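Local coordinates for protein lipase (Pelosinus fermentans, PDB 5AH0) that probably hydrolyses ester bonds of lipids and cleaves the synthetic polyester poly(butylene adipate-co-terephthalate), at residues A[207-210]-A[211-215]. Sequence-based numbering, arbitrary orientation.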
loop_
_atom_site.group_PDB
_atom_site.type_symbol
_atom_site.label_atom_id
_atom_site.label_comp_id
_atom_site.label_asym_id
_atom_site.label_seq_id
_atom_site.Cartn_x
_atom_site.Cartn_y
_atom_site.Cartn_z
ATOM N N LEU A 207 -4.908 -20.606 -0.095
ATOM C CA LEU A 207 -4.576 -20.426 1.313
ATOM C C LEU A 207 -5.609 -19.602 2.075
ATOM O O LEU A 207 -5.287 -18.568 2.669
ATOM C CB LEU A 207 -3.190 -19.795 1.448
ATOM C CG LEU A 207 -2.069 -20.751 1.028
ATOM C CD1 LEU A 207 -0.705 -20.081 1.054
ATOM C CD2 LEU A 207 -2.078 -21.982 1.923
ATOM N N ASN A 208 -6.853 -20.067 2.057
ATOM C CA ASN A 208 -7.914 -19.450 2.833
ATOM C C ASN A 208 -8.134 -20.216 4.131
ATOM O O ASN A 208 -7.909 -21.425 4.183
ATOM C CB ASN A 208 -9.200 -19.385 2.014
ATOM C CG ASN A 208 -9.595 -20.728 1.467
ATOM O OD1 ASN A 208 -9.234 -21.080 0.342
ATOM N ND2 ASN A 208 -10.329 -21.502 2.261
ATOM N N ARG A 209 -8.578 -19.520 5.176
ATOM C CA ARG A 209 -8.736 -20.173 6.468
ATOM C C ARG A 209 -9.733 -21.314 6.405
ATOM O O ARG A 209 -10.813 -21.180 5.835
ATOM C CB ARG A 209 -9.194 -19.205 7.551
ATOM C CG ARG A 209 -9.032 -19.837 8.918
ATOM C CD ARG A 209 -9.887 -19.201 9.975
ATOM N NE ARG A 209 -9.515 -17.831 10.277
ATOM C CZ ARG A 209 -9.524 -17.334 11.505
ATOM N NH1 ARG A 209 -9.861 -18.120 12.526
ATOM N NH2 ARG A 209 -9.187 -16.069 11.717
ATOM N N LYS A 210 -9.356 -22.433 7.009
ATOM C CA LYS A 210 -10.231 -23.589 7.113
ATOM C C LYS A 210 -11.257 -23.378 8.224
ATOM O O LYS A 210 -11.084 -22.505 9.078
ATOM C CB LYS A 210 -9.404 -24.843 7.366
ATOM C CG LYS A 210 -8.223 -24.964 6.416
ATOM C CD LYS A 210 -8.667 -24.869 4.962
ATOM C CE LYS A 210 -7.497 -25.085 4.019
ATOM N NZ LYS A 210 -6.868 -26.415 4.228
ATOM N N SER A 211 -12.323 -24.172 8.209
ATOM C CA SER A 211 -13.361 -24.063 9.226
ATOM C C SER A 211 -12.842 -24.485 10.592
ATOM O O SER A 211 -12.143 -25.487 10.715
ATOM C CB SER A 211 -14.574 -24.913 8.847
ATOM O OG SER A 211 -15.459 -25.053 9.949
ATOM N N GLY A 212 -13.161 -23.699 11.613
ATOM C CA GLY A 212 -12.770 -24.036 12.970
ATOM C C GLY A 212 -11.281 -23.911 13.237
ATOM O O GLY A 212 -10.794 -24.325 14.290
ATOM N N GLU A 213 -10.549 -23.364 12.273
ATOM C CA GLU A 213 -9.123 -23.126 12.434
ATOM C C GLU A 213 -8.909 -21.846 13.223
ATOM O O GLU A 213 -9.509 -20.816 12.916
ATOM C CB GLU A 213 -8.431 -23.044 11.071
ATOM C CG GLU A 213 -6.917 -22.904 11.129
ATOM C CD GLU A 213 -6.270 -23.004 9.751
ATOM O OE1 GLU A 213 -6.877 -22.520 8.769
ATOM O OE2 GLU A 213 -5.160 -23.572 9.647
ATOM N N SER A 214 -8.064 -21.907 14.246
ATOM C CA SER A 214 -7.758 -20.727 15.042
ATOM C C SER A 214 -6.973 -19.709 14.215
ATOM O O SER A 214 -6.317 -20.075 13.243
ATOM C CB SER A 214 -6.966 -21.107 16.289
ATOM O OG SER A 214 -5.609 -21.347 15.963
ATOM N N LEU A 215 -7.062 -18.435 14.585
ATOM C CA LEU A 215 -6.320 -17.386 13.888
ATOM C C LEU A 215 -4.822 -17.674 13.878
ATOM O O LEU A 215 -4.151 -17.499 12.860
ATOM C CB LEU A 215 -6.562 -16.026 14.538
ATOM C CG LEU A 215 -5.825 -14.855 13.889
ATOM C CD1 LEU A 215 -6.314 -14.618 12.459
ATOM C CD2 LEU A 215 -5.966 -13.593 14.730
#
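K210 and E213 are the ends of a type II beta turn in a surface loop of this lipase, just before helix 215-223, and they illustrate how side chains reinforce a turn whose backbone bond is slack. That bond, E213 N to K210 O, is weak at 3.4 Å, and G212 supplies the positive phi of the turn. A second link runs the other way: K210 N donates to E213 OE1 at 3.0 Å, nearly straight at 162°, meeting the anti side of the carboxylate from somewhat out of its plane. E213 CG stands anti to its own N (chi1 -175°), which carries the extended side chain back alongside K210. The same OE1 forms a salt bridge with R221 of the following helix, while S214 OG caps D217 N. R209 NH1 approaches in the carbonyl plane of E213, 2.7 Å from E213 O, but the bond is bent (138°) and the oxygen sits off the guanidinium plane. Losing the guanidinium to an alanine here would probably leave the E213 carbonyl without this donor and uncover the flank of L215. S214 O and L215 CA lie over one guanidinium face, and R209 NH2 reaches L215 CD1 at 3.3 Å.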